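Local coordinates for protein glycosyl hydrolase (Rhizobium leguminosarum bv. trifolii, PDB 5NDX) that probably hydrolyses O-glycosidic bonds, as a family 39 glycoside hydrolase and bacterial orthologue of human alpha-L-iduronidase, at residues Arg2-Arg16 / Val379-Asp393. The protein carries 2 engineered substitutions. Numbering follows the deposited sequence.
With SO4 (sulfate ion), chain K.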
loop_
_atom_site.group_PDB
_atom_site.type_symbol
_atom_site.label_atom_id
_atom_site.label_comp_id
_atom_site.label_asym_id
_atom_site.label_seq_id
_atom_site.Cartn_x
_atom_site.Cartn_y
_atom_site.Cartn_z
ATOM N N ARG A 2 -2.259 -7.947 -29.518
ATOM C CA ARG A 2 -3.743 -8.056 -29.810
ATOM C C ARG A 2 -4.330 -6.699 -30.314
ATOM O O ARG A 2 -3.872 -5.629 -29.870
ATOM C CB ARG A 2 -4.548 -8.612 -28.606
ATOM C CG ARG A 2 -4.188 -8.053 -27.215
ATOM C CD ARG A 2 -5.182 -8.461 -26.101
ATOM N NE ARG A 2 -5.024 -9.865 -25.647
ATOM C CZ ARG A 2 -5.937 -10.856 -25.680
ATOM N NH1 ARG A 2 -7.238 -10.716 -26.037
ATOM N NH2 ARG A 2 -5.521 -12.062 -25.282
ATOM N N GLU A 3 -5.288 -6.699 -31.259
ATOM C CA GLU A 3 -5.861 -5.386 -31.710
ATOM C C GLU A 3 -7.158 -4.934 -31.021
ATOM O O GLU A 3 -7.263 -3.745 -30.675
ATOM C CB GLU A 3 -6.060 -5.241 -33.220
ATOM C CG GLU A 3 -6.152 -3.753 -33.578
ATOM C CD GLU A 3 -6.123 -3.494 -35.052
ATOM O OE1 GLU A 3 -5.281 -2.648 -35.527
ATOM O OE2 GLU A 3 -6.967 -4.159 -35.716
ATOM N N ARG A 4 -8.128 -5.844 -30.887
ATOM C CA ARG A 4 -9.380 -5.542 -30.199
ATOM C C ARG A 4 -9.871 -6.752 -29.464
ATOM O O ARG A 4 -9.931 -7.802 -30.026
ATOM C CB ARG A 4 -10.472 -5.023 -31.135
ATOM C CG ARG A 4 -11.771 -4.768 -30.394
ATOM C CD ARG A 4 -12.659 -3.942 -31.250
ATOM N NE ARG A 4 -14.046 -3.737 -30.819
ATOM C CZ ARG A 4 -15.096 -4.470 -31.188
ATOM N NH1 ARG A 4 -14.990 -5.588 -31.897
ATOM N NH2 ARG A 4 -16.288 -4.071 -30.815
ATOM N N THR A 5 -10.240 -6.583 -28.221
ATOM C CA THR A 5 -10.802 -7.657 -27.443
ATOM C C THR A 5 -12.174 -7.288 -26.913
ATOM O O THR A 5 -12.331 -6.205 -26.344
ATOM C CB THR A 5 -9.879 -8.030 -26.259
ATOM O OG1 THR A 5 -8.581 -8.369 -26.757
ATOM C CG2 THR A 5 -10.451 -9.237 -25.519
ATOM N N ARG A 6 -13.151 -8.175 -27.089
ATOM C CA ARG A 6 -14.488 -7.999 -26.486
ATOM C C ARG A 6 -14.431 -8.750 -25.169
ATOM O O ARG A 6 -14.072 -9.927 -25.148
ATOM C CB ARG A 6 -15.671 -8.472 -27.401
ATOM C CG ARG A 6 -15.799 -7.748 -28.770
ATOM C CD ARG A 6 -16.944 -8.182 -29.772
ATOM N NE ARG A 6 -18.262 -8.104 -29.105
ATOM C CZ ARG A 6 -19.324 -7.321 -29.412
ATOM N NH1 ARG A 6 -19.381 -6.482 -30.474
ATOM N NH2 ARG A 6 -20.399 -7.410 -28.630
ATOM N N ILE A 7 -14.677 -8.053 -24.055
ATOM C CA ILE A 7 -14.684 -8.672 -22.726
ATOM C C ILE A 7 -16.098 -8.544 -22.144
ATOM O O ILE A 7 -16.631 -7.440 -22.107
ATOM C CB ILE A 7 -13.675 -7.989 -21.824
ATOM C CG1 ILE A 7 -12.263 -8.081 -22.424
ATOM C CG2 ILE A 7 -13.618 -8.635 -20.457
ATOM C CD1 ILE A 7 -11.210 -7.407 -21.558
ATOM N N ASN A 8 -16.696 -9.664 -21.732
ATOM C CA ASN A 8 -17.964 -9.681 -21.052
ATOM C C ASN A 8 -17.733 -10.156 -19.637
ATOM O O ASN A 8 -17.181 -11.244 -19.398
ATOM C CB ASN A 8 -19.039 -10.585 -21.712
ATOM C CG ASN A 8 -20.360 -10.576 -20.882
ATOM O OD1 ASN A 8 -21.163 -9.633 -20.932
ATOM N ND2 ASN A 8 -20.528 -11.592 -20.034
ATOM N N VAL A 9 -18.175 -9.336 -18.698
ATOM C CA VAL A 9 -18.131 -9.649 -17.291
ATOM C C VAL A 9 -19.571 -9.878 -16.839
ATOM O O VAL A 9 -20.422 -8.980 -16.983
ATOM C CB VAL A 9 -17.542 -8.499 -16.500
ATOM C CG1 VAL A 9 -17.622 -8.748 -15.015
ATOM C CG2 VAL A 9 -16.066 -8.282 -16.878
ATOM N N ASP A 10 -19.833 -11.050 -16.284
ATOM C CA ASP A 10 -21.182 -11.348 -15.824
ATOM C C ASP A 10 -21.305 -11.223 -14.323
ATOM O O ASP A 10 -20.896 -12.088 -13.576
ATOM C CB ASP A 10 -21.634 -12.721 -16.324
ATOM C CG ASP A 10 -23.120 -13.030 -15.963
ATOM O OD1 ASP A 10 -23.837 -12.268 -15.251
ATOM O OD2 ASP A 10 -23.535 -14.081 -16.447
ATOM N N ALA A 11 -21.876 -10.116 -13.901
ATOM C CA ALA A 11 -22.021 -9.814 -12.476
ATOM C C ALA A 11 -22.981 -10.755 -11.732
ATOM O O ALA A 11 -22.935 -10.809 -10.490
ATOM C CB ALA A 11 -22.541 -8.396 -12.305
ATOM N N SER A 12 -23.855 -11.458 -12.465
ATOM C CA SER A 12 -24.809 -12.384 -11.833
ATOM C C SER A 12 -24.145 -13.722 -11.587
ATOM O O SER A 12 -24.747 -14.578 -10.974
ATOM C CB SER A 12 -26.082 -12.559 -12.692
ATOM O OG SER A 12 -25.796 -13.310 -13.873
ATOM N N GLU A 13 -22.925 -13.941 -12.070
ATOM C CA GLU A 13 -22.296 -15.199 -11.820
ATOM C C GLU A 13 -20.991 -15.148 -10.981
ATOM O O GLU A 13 -19.895 -14.870 -11.516
ATOM C CB GLU A 13 -22.050 -15.882 -13.135
ATOM C CG GLU A 13 -21.377 -17.225 -12.903
ATOM C CD GLU A 13 -22.009 -18.312 -13.712
ATOM O OE1 GLU A 13 -23.276 -18.426 -13.647
ATOM O OE2 GLU A 13 -21.227 -19.008 -14.401
ATOM N N ALA A 14 -21.121 -15.490 -9.702
ATOM C CA ALA A 14 -20.032 -15.564 -8.733
ATOM C C ALA A 14 -19.184 -16.792 -8.975
ATOM O O ALA A 14 -19.710 -17.872 -9.162
ATOM C CB ALA A 14 -20.609 -15.600 -7.316
ATOM N N VAL A 15 -17.868 -16.615 -9.036
ATOM C CA VAL A 15 -16.931 -17.703 -9.262
ATOM C C VAL A 15 -16.303 -18.171 -7.942
ATOM O O VAL A 15 -16.173 -19.360 -7.726
ATOM C CB VAL A 15 -15.828 -17.308 -10.278
ATOM C CG1 VAL A 15 -14.796 -18.425 -10.456
ATOM C CG2 VAL A 15 -16.442 -17.002 -11.635
ATOM N N ARG A 16 -15.883 -17.225 -7.090
ATOM C CA ARG A 16 -15.213 -17.481 -5.832
ATOM C C ARG A 16 -15.103 -16.161 -5.023
ATOM O O ARG A 16 -15.290 -15.073 -5.572
ATOM C CB ARG A 16 -13.816 -18.082 -6.086
ATOM C CG ARG A 16 -12.937 -17.285 -7.015
ATOM C CD ARG A 16 -11.491 -17.802 -7.009
ATOM N NE ARG A 16 -10.809 -17.107 -8.082
ATOM C CZ ARG A 16 -9.948 -16.085 -7.980
ATOM N NH1 ARG A 16 -9.512 -15.621 -6.829
ATOM N NH2 ARG A 16 -9.502 -15.561 -9.097
ATOM N N VAL A 379 -15.269 -12.695 -7.098
ATOM C CA VAL A 379 -14.882 -12.753 -8.514
ATOM C C VAL A 379 -16.090 -13.106 -9.375
ATOM O O VAL A 379 -16.836 -13.992 -9.042
ATOM C CB VAL A 379 -13.733 -13.737 -8.733
ATOM C CG1 VAL A 379 -13.368 -13.846 -10.206
ATOM C CG2 VAL A 379 -12.510 -13.310 -7.912
ATOM N N CYS A 380 -16.297 -12.371 -10.452
ATOM C CA CYS A 380 -17.356 -12.657 -11.455
ATOM C C CYS A 380 -16.792 -13.389 -12.636
ATOM O O CYS A 380 -15.614 -13.254 -12.954
ATOM C CB CYS A 380 -17.837 -11.394 -12.149
ATOM S SG CYS A 380 -18.376 -10.113 -11.119
ATOM N N LYS A 381 -17.665 -14.058 -13.351
ATOM C CA LYS A 381 -17.294 -14.759 -14.571
ATOM C C LYS A 381 -16.948 -13.749 -15.668
ATOM O O LYS A 381 -17.614 -12.729 -15.835
ATOM C CB LYS A 381 -18.454 -15.638 -14.985
ATOM C CG LYS A 381 -18.353 -16.386 -16.307
ATOM C CD LYS A 381 -19.794 -16.763 -16.748
ATOM C CE LYS A 381 -19.981 -16.986 -18.251
ATOM N NZ LYS A 381 -19.360 -18.293 -18.638
ATOM N N VAL A 382 -15.896 -14.044 -16.386
ATOM C CA VAL A 382 -15.504 -13.216 -17.498
ATOM C C VAL A 382 -15.248 -14.113 -18.691
ATOM O O VAL A 382 -14.700 -15.180 -18.554
ATOM C CB VAL A 382 -14.275 -12.296 -17.143
ATOM C CG1 VAL A 382 -13.225 -13.054 -16.404
ATOM C CG2 VAL A 382 -13.642 -11.696 -18.397
ATOM N N THR A 383 -15.655 -13.652 -19.862
ATOM C CA THR A 383 -15.304 -14.286 -21.136
ATOM C C THR A 383 -14.744 -13.198 -22.038
ATOM O O THR A 383 -15.276 -12.096 -22.084
ATOM C CB THR A 383 -16.558 -14.875 -21.803
ATOM O OG1 THR A 383 -17.492 -13.830 -21.972
ATOM C CG2 THR A 383 -17.238 -15.929 -20.930
ATOM N N ALA A 384 -13.699 -13.511 -22.771
ATOM C CA ALA A 384 -13.079 -12.573 -23.668
ATOM C C ALA A 384 -12.893 -13.219 -25.035
ATOM O O ALA A 384 -12.629 -14.391 -25.115
ATOM C CB ALA A 384 -11.758 -12.187 -23.125
ATOM N N GLU A 385 -13.033 -12.448 -26.092
ATOM C CA GLU A 385 -12.727 -12.920 -27.420
ATOM C C GLU A 385 -11.846 -11.874 -28.073
ATOM O O GLU A 385 -12.286 -10.726 -28.224
ATOM C CB GLU A 385 -14.010 -13.168 -28.234
ATOM C CG GLU A 385 -13.766 -13.630 -29.710
ATOM C CD GLU A 385 -12.805 -14.864 -29.942
ATOM O OE1 GLU A 385 -12.875 -15.888 -29.214
ATOM O OE2 GLU A 385 -11.958 -14.828 -30.889
ATOM N N PRO A 386 -10.621 -12.233 -28.471
ATOM C CA PRO A 386 -9.992 -13.509 -28.191
ATOM C C PRO A 386 -9.770 -13.718 -26.701
ATOM O O PRO A 386 -9.785 -12.740 -25.950
ATOM C CB PRO A 386 -8.621 -13.426 -28.884
ATOM C CG PRO A 386 -8.708 -12.248 -29.761
ATOM C CD PRO A 386 -9.733 -11.322 -29.177
ATOM N N PRO A 387 -9.589 -14.977 -26.278
ATOM C CA PRO A 387 -9.335 -15.211 -24.863
ATOM C C PRO A 387 -8.124 -14.449 -24.357
ATOM O O PRO A 387 -7.182 -14.172 -25.097
ATOM C CB PRO A 387 -9.108 -16.732 -24.782
ATOM C CG PRO A 387 -9.985 -17.268 -25.912
ATOM C CD PRO A 387 -9.697 -16.256 -27.024
ATOM N N LEU A 388 -8.206 -14.030 -23.113
ATOM C CA LEU A 388 -7.114 -13.288 -22.493
ATOM C C LEU A 388 -5.944 -14.253 -22.300
ATOM O O LEU A 388 -6.163 -15.402 -21.964
ATOM C CB LEU A 388 -7.565 -12.761 -21.152
ATOM C CG LEU A 388 -7.971 -11.315 -20.999
ATOM C CD1 LEU A 388 -8.413 -10.597 -22.247
ATOM C CD2 LEU A 388 -8.883 -11.112 -19.790
ATOM N N ASP A 389 -4.735 -13.753 -22.464
ATOM C CA ASP A 389 -3.533 -14.529 -22.190
ATOM C C ASP A 389 -2.483 -13.604 -21.576
ATOM O O ASP A 389 -1.523 -13.206 -22.250
ATOM C CB ASP A 389 -3.019 -15.144 -23.496
ATOM C CG ASP A 389 -1.918 -16.181 -23.265
ATOM O OD1 ASP A 389 -1.473 -16.407 -22.130
ATOM O OD2 ASP A 389 -1.475 -16.749 -24.248
ATOM N N PRO A 390 -2.689 -13.225 -20.305
ATOM C CA PRO A 390 -1.895 -12.156 -19.699
ATOM C C PRO A 390 -0.419 -12.446 -19.632
ATOM O O PRO A 390 0.368 -11.546 -19.846
ATOM C CB PRO A 390 -2.498 -11.978 -18.306
ATOM C CG PRO A 390 -3.407 -13.111 -18.104
ATOM C CD PRO A 390 -3.692 -13.788 -19.379
ATOM N N ASP A 391 -0.049 -13.700 -19.403
ATOM C CA ASP A 391 1.383 -14.044 -19.346
ATOM C C ASP A 391 2.089 -13.860 -20.691
ATOM O O ASP A 391 3.256 -13.572 -20.693
ATOM C CB ASP A 391 1.620 -15.441 -18.758
ATOM C CG ASP A 391 1.086 -15.576 -17.323
ATOM O OD1 ASP A 391 1.080 -14.604 -16.529
ATOM O OD2 ASP A 391 0.679 -16.680 -16.973
ATOM N N GLN A 392 1.377 -13.923 -21.803
ATOM C CA GLN A 392 1.941 -13.680 -23.137
ATOM C C GLN A 392 1.777 -12.254 -23.608
ATOM O O GLN A 392 2.709 -11.703 -24.114
ATOM C CB GLN A 392 1.273 -14.572 -24.196
ATOM C CG GLN A 392 1.466 -16.068 -23.984
ATOM C CD GLN A 392 2.912 -16.469 -24.157
ATOM O OE1 GLN A 392 3.484 -16.291 -25.242
ATOM N NE2 GLN A 392 3.521 -16.991 -23.099
ATOM N N ASP A 393 0.597 -11.653 -23.538
ATOM C CA ASP A 393 0.472 -10.309 -24.137
ATOM C C ASP A 393 0.191 -9.136 -23.177
ATOM O O ASP A 393 0.005 -8.027 -23.611
ATOM C CB ASP A 393 -0.546 -10.330 -25.264
ATOM C CG ASP A 393 -1.908 -10.742 -24.801
ATOM O OD1 ASP A 393 -2.283 -10.348 -23.666
ATOM O OD2 ASP A 393 -2.598 -11.486 -25.550
HETATM S S SO4 K . -11.121 -17.643 -11.505
HETATM O O1 SO4 K . -12.135 -17.364 -12.574
HETATM O O2 SO4 K . -10.540 -19.013 -11.632
HETATM O O3 SO4 K . -11.749 -17.569 -10.167
HETATM O O4 SO4 K . -10.062 -16.603 -11.605
HETATM O O HOH W 1 -19.030 -13.638 -19.157
#
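Strands 4-10 and 379-385 are antiparallel neighbours in the mixed beta sheet beside the TIM barrel. R6 and N8 form hydrogen-bonded pairs with E385 and T383. The N8 N to T383 O bond is 2.8 Å. I7 and A384 form the non-hydrogen-bonded pair between them, and V9 with V382 the next one along. I7 CG2, anti to the backbone N, lies alongside V382 CG2 at 3.7 Å. On the other face a water joins N8 O, N8 ND2 and T383 OG1. After a type I turn from D10 to E13, the chain meets the same strand again: K381 N donates to E13 O and V15 N to V379 O.

Beyond the strand, the R2 guanidinium gathers the loop after the cis peptide at P386. A bend at chi3 (76°) in the R2 side chain turns the guanidinium onto this loop. R2 NH2 reaches P387 O at 2.7 Å, almost straight (173°). NH1 donates to P386 O, from above the carbonyl plane, and to T5 OG1, 2.8 Å away. NE and NH2 both grip OD2 of D393, whose carboxylate stands nearly perpendicular to the guanidinium. D393 OD1 accepts from L395 N. L388 CD1 lies over one face of the guanidinium, offset toward its rim.

At the far end, V379 CG2 sits 3.8 Å above the centre of the R16 guanidinium. R16 NH2 donates to O4 of a sulfate, probably from the crystallisation liquor, and also forms a salt bridge with D296.

A methionine in place of R2 would probably leave D393 without its counter-charge and the carbonyls of P386 and P387 without these donors. One cation thus ties T5, two successive loop carbonyls and the last residue of helix 390-393 together, and its five hydrogen bonds fix the guanidinium's rotation.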